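Long-range contacts in ABC transporter substrate binding protein (Ribose) (Agrobacterium vitis, PDB 4WUT), which probably captures a sugar for uptake by an ABC transporter and binds beta-D-fucopyranose in this crystal: residues Y125-A136 and V287-V295; D94-K102 and L117-Y125. All coordinates share one frame; numbering follows the deposited sequence.

In the fold
Contact 2 and the strand pairing of contact 1 belong to the lobe that contains strand 110-113; contact 1 then runs on toward the other lobe. The two follow one another along the chain, sharing Y125. In contact 2, helix 97-105 packs on the 3-10 turn and loop that lead from strand 110-113 to strand 127-130; its centre lies about 19 Å from the centre of the chain, and carbon packing plus bridging waters hold it without a direct hydrogen bond. Contact 1 sits deeper, at about 12 Å, where strand 127-130 pairs with strand 290-298 through backbone bonds. The two centres are about 16 Å apart, with K289 reaching back to Y125.

Contact 1 of 2, residues Y125-A136 and V287-V295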
loop_
_atom_site.group_PDB
_atom_site.type_symbol
_atom_site.label_atom_id
_atom_site.label_comp_id
_atom_site.label_asym_id
_atom_site.label_seq_id
_atom_site.Cartn_x
_atom_site.Cartn_y
_atom_site.Cartn_z
ATOM N N TYR A 125 -17.165 -4.947 -9.948
ATOM C CA TYR A 125 -16.340 -5.903 -9.209
ATOM C C TYR A 125 -17.089 -6.354 -7.977
ATOM O O TYR A 125 -18.048 -5.691 -7.547
ATOM C CB TYR A 125 -14.990 -5.291 -8.805
ATOM C CG TYR A 125 -15.082 -4.082 -7.881
ATOM C CD1 TYR A 125 -15.257 -2.809 -8.401
ATOM C CD2 TYR A 125 -14.955 -4.219 -6.519
ATOM C CE1 TYR A 125 -15.331 -1.709 -7.588
ATOM C CE2 TYR A 125 -15.032 -3.120 -5.682
ATOM C CZ TYR A 125 -15.198 -1.861 -6.222
ATOM O OH TYR A 125 -15.278 -0.772 -5.380
ATOM N N GLN A 126 -16.670 -7.483 -7.410
ATOM C CA GLN A 126 -17.492 -8.132 -6.402
ATOM C C GLN A 126 -16.956 -8.093 -4.976
ATOM O O GLN A 126 -17.688 -8.391 -4.049
ATOM C CB GLN A 126 -17.822 -9.577 -6.800
ATOM C CG GLN A 126 -18.634 -9.692 -8.058
ATOM C CD GLN A 126 -17.799 -9.574 -9.309
ATOM O OE1 GLN A 126 -16.761 -10.210 -9.417
ATOM N NE2 GLN A 126 -18.232 -8.745 -10.256
ATOM N N ALA A 127 -15.686 -7.756 -4.799
ATOM C CA ALA A 127 -15.158 -7.552 -3.462
ATOM C C ALA A 127 -13.951 -6.624 -3.517
ATOM O O ALA A 127 -13.311 -6.489 -4.544
ATOM C CB ALA A 127 -14.799 -8.894 -2.804
ATOM N N PHE A 128 -13.693 -5.991 -2.375
ATOM C CA PHE A 128 -12.565 -5.099 -2.191
ATOM C C PHE A 128 -11.923 -5.405 -0.849
ATOM O O PHE A 128 -12.560 -5.229 0.199
ATOM C CB PHE A 128 -13.040 -3.639 -2.239
ATOM C CG PHE A 128 -11.958 -2.631 -1.976
ATOM C CD1 PHE A 128 -10.749 -2.695 -2.623
ATOM C CD2 PHE A 128 -12.182 -1.592 -1.093
ATOM C CE1 PHE A 128 -9.764 -1.754 -2.376
ATOM C CE2 PHE A 128 -11.202 -0.651 -0.834
ATOM C CZ PHE A 128 -9.999 -0.724 -1.476
ATOM N N LEU A 129 -10.672 -5.878 -0.916
ATOM C CA LEU A 129 -9.903 -6.260 0.271
ATOM C C LEU A 129 -8.740 -5.305 0.427
ATOM O O LEU A 129 -7.907 -5.196 -0.469
ATOM C CB LEU A 129 -9.320 -7.669 0.119
ATOM C CG LEU A 129 -10.222 -8.890 0.022
ATOM C CD1 LEU A 129 -10.919 -8.963 -1.316
ATOM C CD2 LEU A 129 -9.411 -10.152 0.254
ATOM N N ALA A 130 -8.672 -4.607 1.539
ATOM C CA ALA A 130 -7.659 -3.580 1.714
ATOM C C ALA A 130 -7.582 -3.120 3.155
ATOM O O ALA A 130 -8.500 -3.343 3.971
ATOM C CB ALA A 130 -7.958 -2.375 0.795
ATOM N N THR A 131 -6.474 -2.471 3.473
ATOM C CA THR A 131 -6.375 -1.665 4.685
ATOM C C THR A 131 -7.477 -0.599 4.705
ATOM O O THR A 131 -7.839 -0.057 3.666
ATOM C CB THR A 131 -5.010 -0.972 4.747
ATOM O OG1 THR A 131 -3.988 -1.964 4.723
ATOM C CG2 THR A 131 -4.846 -0.095 5.984
ATOM N N ASP A 132 -8.040 -0.311 5.867
ATOM C CA ASP A 132 -8.801 0.911 6.027
ATOM C C ASP A 132 -7.815 2.064 6.048
ATOM O O ASP A 132 -7.285 2.449 7.096
ATOM C CB ASP A 132 -9.608 0.863 7.325
ATOM C CG ASP A 132 -10.387 2.129 7.587
ATOM O OD1 ASP A 132 -10.121 3.171 6.957
ATOM O OD2 ASP A 132 -11.282 2.095 8.461
ATOM N N ASN A 133 -7.507 2.584 4.862
ATOM C CA ASN A 133 -6.397 3.530 4.752
ATOM C C ASN A 133 -6.570 4.853 5.490
ATOM O O ASN A 133 -5.602 5.415 6.006
ATOM C CB ASN A 133 -6.001 3.749 3.295
ATOM C CG ASN A 133 -5.204 2.603 2.777
ATOM O OD1 ASN A 133 -4.058 2.415 3.181
ATOM N ND2 ASN A 133 -5.817 1.772 1.956
ATOM N N LYS A 134 -7.787 5.369 5.539
ATOM C CA LYS A 134 -8.028 6.569 6.329
ATOM C C LYS A 134 -7.681 6.297 7.780
ATOM O O LYS A 134 -6.960 7.085 8.398
ATOM C CB LYS A 134 -9.471 7.028 6.190
ATOM C CG LYS A 134 -9.848 8.203 7.098
ATOM C CD LYS A 134 -11.319 8.553 6.964
ATOM C CE LYS A 134 -11.752 9.526 8.055
ATOM N NZ LYS A 134 -13.206 9.427 8.329
ATOM N N ALA A 135 -8.176 5.176 8.321
ATOM C CA ALA A 135 -7.891 4.822 9.710
ATOM C C ALA A 135 -6.399 4.612 9.934
ATOM O O ALA A 135 -5.872 5.060 10.944
ATOM C CB ALA A 135 -8.676 3.581 10.139
ATOM N N ALA A 136 -5.719 3.987 8.973
ATOM C CA ALA A 136 -4.294 3.724 9.102
ATOM C C ALA A 136 -3.481 5.029 9.065
ATOM O O ALA A 136 -2.511 5.181 9.805
ATOM C CB ALA A 136 -3.830 2.770 8.002
ATOM N N VAL A 287 -20.055 -13.706 -1.254
ATOM C CA VAL A 287 -18.841 -13.234 -0.606
ATOM C C VAL A 287 -19.106 -11.925 0.118
ATOM O O VAL A 287 -20.078 -11.231 -0.150
ATOM C CB VAL A 287 -17.679 -13.023 -1.602
ATOM C CG1 VAL A 287 -17.381 -14.318 -2.352
ATOM C CG2 VAL A 287 -17.987 -11.864 -2.554
ATOM N N GLU A 288 -18.245 -11.600 1.063
ATOM C CA GLU A 288 -18.307 -10.326 1.769
ATOM C C GLU A 288 -17.683 -9.261 0.874
ATOM O O GLU A 288 -16.524 -9.387 0.464
ATOM C CB GLU A 288 -17.517 -10.453 3.063
ATOM C CG GLU A 288 -17.643 -9.300 4.022
ATOM C CD GLU A 288 -16.922 -9.588 5.334
ATOM O OE1 GLU A 288 -16.467 -10.740 5.542
ATOM O OE2 GLU A 288 -16.803 -8.660 6.160
ATOM N N LYS A 289 -18.429 -8.209 0.563
ATOM C CA LYS A 289 -17.955 -7.273 -0.460
ATOM C C LYS A 289 -16.831 -6.362 0.017
ATOM O O LYS A 289 -15.964 -5.994 -0.763
ATOM C CB LYS A 289 -19.114 -6.440 -1.016
ATOM C CG LYS A 289 -18.697 -5.649 -2.245
ATOM C CD LYS A 289 -19.891 -5.049 -2.975
ATOM C CE LYS A 289 -19.638 -4.904 -4.469
ATOM N NZ LYS A 289 -18.347 -4.293 -4.716
ATOM N N PHE A 290 -16.815 -6.010 1.292
ATOM C CA PHE A 290 -15.789 -5.129 1.803
ATOM C C PHE A 290 -15.082 -5.819 2.948
ATOM O O PHE A 290 -15.688 -6.156 3.952
ATOM C CB PHE A 290 -16.384 -3.777 2.186
ATOM C CG PHE A 290 -16.956 -3.030 1.003
ATOM C CD1 PHE A 290 -16.110 -2.497 0.039
ATOM C CD2 PHE A 290 -18.314 -2.884 0.839
ATOM C CE1 PHE A 290 -16.608 -1.815 -1.060
ATOM C CE2 PHE A 290 -18.821 -2.201 -0.269
ATOM C CZ PHE A 290 -17.958 -1.671 -1.217
ATOM N N ILE A 291 -13.800 -6.069 2.738
ATOM C CA ILE A 291 -12.983 -6.827 3.659
ATOM C C ILE A 291 -11.806 -5.952 4.104
ATOM O O ILE A 291 -11.016 -5.449 3.291
ATOM C CB ILE A 291 -12.520 -8.161 2.995
ATOM C CG1 ILE A 291 -13.740 -9.001 2.560
ATOM C CG2 ILE A 291 -11.581 -8.920 3.912
ATOM C CD1 ILE A 291 -13.433 -10.098 1.558
ATOM N N ASP A 292 -11.715 -5.750 5.411
ATOM C CA ASP A 292 -10.651 -4.972 6.039
ATOM C C ASP A 292 -9.571 -5.968 6.416
ATOM O O ASP A 292 -9.799 -6.845 7.262
ATOM C CB ASP A 292 -11.221 -4.306 7.301
ATOM C CG ASP A 292 -10.186 -3.530 8.106
ATOM O OD1 ASP A 292 -8.982 -3.596 7.794
ATOM O OD2 ASP A 292 -10.587 -2.867 9.101
ATOM N N THR A 293 -8.401 -5.829 5.810
ATOM C CA THR A 293 -7.309 -6.789 5.979
ATOM C C THR A 293 -6.391 -6.427 7.148
ATOM O O THR A 293 -5.415 -7.125 7.413
ATOM C CB THR A 293 -6.505 -6.972 4.674
ATOM O OG1 THR A 293 -6.284 -5.698 4.054
ATOM C CG2 THR A 293 -7.274 -7.861 3.682
ATOM N N GLY A 294 -6.721 -5.341 7.845
ATOM C CA GLY A 294 -6.158 -5.048 9.152
ATOM C C GLY A 294 -4.854 -4.275 9.125
ATOM O O GLY A 294 -4.228 -4.155 8.099
ATOM N N VAL A 295 -4.437 -3.770 10.286
ATOM C CA VAL A 295 -3.166 -3.084 10.399
ATOM C C VAL A 295 -2.589 -3.302 11.779
ATOM O O VAL A 295 -3.321 -3.531 12.758
ATOM C CB VAL A 295 -3.276 -1.555 10.178
ATOM C CG1 VAL A 295 -3.446 -1.248 8.717
ATOM C CG2 VAL A 295 -4.409 -0.971 11.021
HETATM O O HOH W 1 -4.273 -4.479 5.479
HETATM O O HOH W 2 -7.219 -1.807 8.285
#
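F128 N donates to K289 O at 2.8 Å, opening a ladder of parallel strand bonds between 127-130 and 290-292. I291 N then gives to F128 O (2.9 Å), A130 N to I291 O, and T293 N to A130 O. L129 and I291 lie side by side on one face of the sheet, CG of L129 meeting CD1 of I291 at 3.8 Å; helix 267-282 touches L129. On the opposite face F290 CD1 comes to the edge of the F128 ring, close to its plane, while the F128 ring itself swings away from strand 290-292 because CG is anti to the backbone N (chi1 177°). At the start of the ladder the K289 side chain crosses that of Y125 at about a right angle: it runs extended to a bend at chi4, from which NZ donates to Y125 O at 3.2 Å and makes an off-centre cation-pi contact, 4.2 Å from the ring centroid.

Past the last backbone bond, waters and one tight apolar contact join the chains. V295 CG1 presses on T131 CG2 at 3.3 Å, the two side chains crossing at about a right angle, and also meets A136 CB. One water joins T131 OG1, T293 OG1 and G294 O; another accepts from D132 N and donates to D292 OD1 (2.6 Å). That same OD1 takes G294 N in an Asx turn, whereas D132 N-caps helix 133-148 through A135 N. N133 bonds R169 of the sugar pocket.

Strands 127-130 and 290-298 are neighbours in the sheet of this two-lobed periplasmic binding protein. Direct backbone bonds thus fix their register, while beyond them waters and the V295 contact join the segments where T131, its side chain about 6 Å from the sugar, bonds to Q265 of the pocket.

Contact 2 of 2, residues D94-K102 and L117-Y125; sequences DALVPAVKK and LSKDAEKYY
Helix 97-105, entered through a type I turn from D94 to V97, runs beside the 3-10 turn 119-121 and its flanking loop, with CA atoms 5.9 Å apart at V97 and A121. This is helix-on-loop packing at the flank of a periplasmic binding protein lobe, the loop being the connection from strand 110-113 to strand 127-130. V97 rests both methyls on A121 CB, CG2 at 3.8 Å. One turn on, V100 splits its branches: CG2 meets L117 CD1 tip to tip, and CG1 packs on Y124 CB. L96 CB touches the other L117 methyl, CD2, and L117 also touches I112 of strand 110-113.

At the D94 end, D94 and S118 are joined through water: D94 OD1 accepts from two waters, one bonded to S118 OG and the other donating to D120 OD2. S118 OG in turn accepts from D120 N, an ST turn. Toward the other end of the contact K101 lies alongside Y124, its chain extended as far as CE before NZ turns off to a salt bridge with E105. The aliphatic part roofs one face of the tyrosine, K101 CG standing 3.9 Å from the ring centroid in a CH-pi contact, 19° off the normal.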
loop_
_atom_site.group_PDB
_atom_site.type_symbol
_atom_site.label_atom_id
_atom_site.label_comp_id
_atom_site.label_asym_id
_atom_site.label_seq_id
_atom_site.Cartn_x
_atom_site.Cartn_y
_atom_site.Cartn_z
ATOM N N ASP A 94 -9.308 5.694 -11.353
ATOM C CA ASP A 94 -10.126 6.090 -12.488
ATOM C C ASP A 94 -9.685 5.455 -13.811
ATOM O O ASP A 94 -10.523 4.975 -14.588
ATOM C CB ASP A 94 -10.125 7.614 -12.590
ATOM C CG ASP A 94 -10.750 8.265 -11.382
ATOM O OD1 ASP A 94 -11.970 8.096 -11.200
ATOM O OD2 ASP A 94 -10.024 8.939 -10.612
ATOM N N ALA A 95 -8.386 5.464 -14.080
ATOM C CA ALA A 95 -7.894 4.969 -15.353
ATOM C C ALA A 95 -8.203 3.506 -15.573
ATOM O O ALA A 95 -8.276 3.073 -16.730
ATOM C CB ALA A 95 -6.404 5.202 -15.475
ATOM N N LEU A 96 -8.352 2.735 -14.494
ATOM C CA LEU A 96 -8.600 1.299 -14.623
ATOM C C LEU A 96 -10.091 0.929 -14.736
ATOM O O LEU A 96 -10.430 -0.219 -15.029
ATOM C CB LEU A 96 -7.994 0.541 -13.438
ATOM C CG LEU A 96 -6.499 0.179 -13.557
ATOM C CD1 LEU A 96 -6.323 -0.911 -14.624
ATOM C CD2 LEU A 96 -5.605 1.373 -13.837
ATOM N N VAL A 97 -10.978 1.906 -14.558
ATOM C CA VAL A 97 -12.410 1.611 -14.594
ATOM C C VAL A 97 -12.904 1.039 -15.932
ATOM O O VAL A 97 -13.626 0.049 -15.942
ATOM C CB VAL A 97 -13.231 2.819 -14.184
ATOM C CG1 VAL A 97 -14.713 2.494 -14.333
ATOM C CG2 VAL A 97 -12.901 3.191 -12.750
ATOM N N PRO A 98 -12.495 1.631 -17.070
ATOM C CA PRO A 98 -12.997 1.085 -18.336
ATOM C C PRO A 98 -12.612 -0.372 -18.579
ATOM O O PRO A 98 -13.438 -1.131 -19.084
ATOM C CB PRO A 98 -12.359 2.009 -19.376
ATOM C CG PRO A 98 -12.210 3.294 -18.654
ATOM C CD PRO A 98 -11.803 2.915 -17.278
ATOM N N ALA A 99 -11.400 -0.767 -18.191
ATOM C CA ALA A 99 -10.979 -2.149 -18.383
ATOM C C ALA A 99 -11.717 -3.101 -17.451
ATOM O O ALA A 99 -12.065 -4.219 -17.838
ATOM C CB ALA A 99 -9.467 -2.265 -18.195
ATOM N N VAL A 100 -11.970 -2.655 -16.217
ATOM C CA VAL A 100 -12.738 -3.441 -15.264
ATOM C C VAL A 100 -14.199 -3.571 -15.704
ATOM O O VAL A 100 -14.775 -4.648 -15.588
ATOM C CB VAL A 100 -12.607 -2.861 -13.843
ATOM C CG1 VAL A 100 -13.557 -3.537 -12.876
ATOM C CG2 VAL A 100 -11.179 -2.969 -13.379
ATOM N N LYS A 101 -14.767 -2.502 -16.254
ATOM C CA LYS A 101 -16.098 -2.584 -16.879
ATOM C C LYS A 101 -16.147 -3.634 -18.005
ATOM O O LYS A 101 -17.103 -4.408 -18.121
ATOM C CB LYS A 101 -16.499 -1.220 -17.427
ATOM C CG LYS A 101 -17.898 -1.182 -18.052
ATOM C CD LYS A 101 -18.275 0.263 -18.385
ATOM C CE LYS A 101 -19.701 0.380 -18.888
ATOM N NZ LYS A 101 -19.797 0.086 -20.338
ATOM N N LYS A 102 -15.115 -3.639 -18.863
ATOM C CA LYS A 102 -14.988 -4.663 -19.894
ATOM C C LYS A 102 -14.930 -6.087 -19.307
ATOM O O LYS A 102 -15.529 -6.995 -19.855
ATOM C CB LYS A 102 -13.759 -4.391 -20.776
ATOM C CG LYS A 102 -13.943 -3.244 -21.749
ATOM C CD LYS A 102 -12.680 -3.019 -22.563
ATOM C CE LYS A 102 -12.811 -1.828 -23.485
ATOM N NZ LYS A 102 -11.491 -1.467 -24.099
ATOM N N LEU A 117 -10.900 1.481 -6.363
ATOM C CA LEU A 117 -11.408 2.056 -7.605
ATOM C C LEU A 117 -12.433 3.129 -7.298
ATOM O O LEU A 117 -13.046 3.135 -6.229
ATOM C CB LEU A 117 -12.105 0.998 -8.448
ATOM C CG LEU A 117 -11.260 0.004 -9.226
ATOM C CD1 LEU A 117 -12.154 -0.907 -10.053
ATOM C CD2 LEU A 117 -10.224 0.707 -10.133
ATOM N N SER A 118 -12.658 4.016 -8.254
ATOM C CA SER A 118 -13.683 5.029 -8.159
ATOM C C SER A 118 -15.059 4.440 -7.839
ATOM O O SER A 118 -15.347 3.294 -8.177
ATOM C CB SER A 118 -13.757 5.744 -9.506
ATOM O OG SER A 118 -14.844 6.634 -9.556
ATOM N N LYS A 119 -15.902 5.248 -7.204
ATOM C CA LYS A 119 -17.322 4.907 -7.001
ATOM C C LYS A 119 -18.011 4.512 -8.308
ATOM O O LYS A 119 -18.859 3.621 -8.332
ATOM C CB LYS A 119 -18.052 6.099 -6.390
ATOM C CG LYS A 119 -17.559 6.492 -5.012
ATOM C CD LYS A 119 -18.187 5.638 -3.908
ATOM C CE LYS A 119 -19.696 5.836 -3.821
ATOM N NZ LYS A 119 -20.295 5.194 -2.604
ATOM N N ASP A 120 -17.632 5.175 -9.395
ATOM C CA ASP A 120 -18.169 4.878 -10.722
ATOM C C ASP A 120 -18.139 3.380 -11.059
ATOM O O ASP A 120 -18.952 2.902 -11.847
ATOM C CB ASP A 120 -17.369 5.639 -11.788
ATOM C CG ASP A 120 -17.566 7.154 -11.716
ATOM O OD1 ASP A 120 -18.594 7.603 -11.164
ATOM O OD2 ASP A 120 -16.687 7.893 -12.218
ATOM N N ALA A 121 -17.210 2.643 -10.453
ATOM C CA ALA A 121 -16.912 1.274 -10.851
ATOM C C ALA A 121 -17.601 0.240 -9.970
ATOM O O ALA A 121 -17.331 -0.947 -10.097
ATOM C CB ALA A 121 -15.382 1.032 -10.787
ATOM N N GLU A 122 -18.434 0.690 -9.039
ATOM C CA GLU A 122 -18.903 -0.188 -7.961
ATOM C C GLU A 122 -19.612 -1.439 -8.485
ATOM O O GLU A 122 -19.519 -2.523 -7.895
ATOM C CB GLU A 122 -19.841 0.587 -7.024
ATOM C CG GLU A 122 -21.020 1.257 -7.716
ATOM C CD GLU A 122 -21.869 2.062 -6.747
ATOM O OE1 GLU A 122 -21.582 2.010 -5.526
ATOM O OE2 GLU A 122 -22.804 2.753 -7.202
ATOM N N LYS A 123 -20.289 -1.281 -9.608
ATOM C CA LYS A 123 -21.112 -2.342 -10.192
ATOM C C LYS A 123 -20.291 -3.437 -10.865
ATOM O O LYS A 123 -20.842 -4.478 -11.234
ATOM C CB LYS A 123 -22.062 -1.761 -11.237
ATOM C CG LYS A 123 -22.940 -0.635 -10.720
ATOM C CD LYS A 123 -24.137 -0.389 -11.635
ATOM C CE LYS A 123 -25.271 0.332 -10.900
ATOM N NZ LYS A 123 -24.842 1.646 -10.335
ATOM N N TYR A 124 -18.993 -3.187 -11.053
ATOM C CA TYR A 124 -18.195 -3.990 -11.955
ATOM C C TYR A 124 -17.261 -4.987 -11.275
ATOM O O TYR A 124 -16.620 -5.768 -11.958
ATOM C CB TYR A 124 -17.358 -3.070 -12.856
ATOM C CG TYR A 124 -18.152 -2.028 -13.595
ATOM C CD1 TYR A 124 -19.342 -2.349 -14.229
ATOM C CD2 TYR A 124 -17.704 -0.712 -13.657
ATOM C CE1 TYR A 124 -20.067 -1.384 -14.908
ATOM C CE2 TYR A 124 -18.416 0.254 -14.323
ATOM C CZ TYR A 124 -19.583 -0.086 -14.953
ATOM O OH TYR A 124 -20.302 0.876 -15.619
ATOM N N TYR A 125 -17.165 -4.947 -9.948
ATOM C CA TYR A 125 -16.340 -5.903 -9.209
ATOM C C TYR A 125 -17.089 -6.354 -7.977
ATOM O O TYR A 125 -18.048 -5.691 -7.547
ATOM C CB TYR A 125 -14.990 -5.291 -8.805
ATOM C CG TYR A 125 -15.082 -4.082 -7.881
ATOM C CD1 TYR A 125 -15.257 -2.809 -8.401
ATOM C CD2 TYR A 125 -14.955 -4.219 -6.519
ATOM C CE1 TYR A 125 -15.331 -1.709 -7.588
ATOM C CE2 TYR A 125 -15.032 -3.120 -5.682
ATOM C CZ TYR A 125 -15.198 -1.861 -6.222
ATOM O OH TYR A 125 -15.278 -0.772 -5.380
HETATM O O HOH W 3 -13.809 7.273 -12.860
HETATM O O HOH W 4 -13.825 9.143 -9.766
#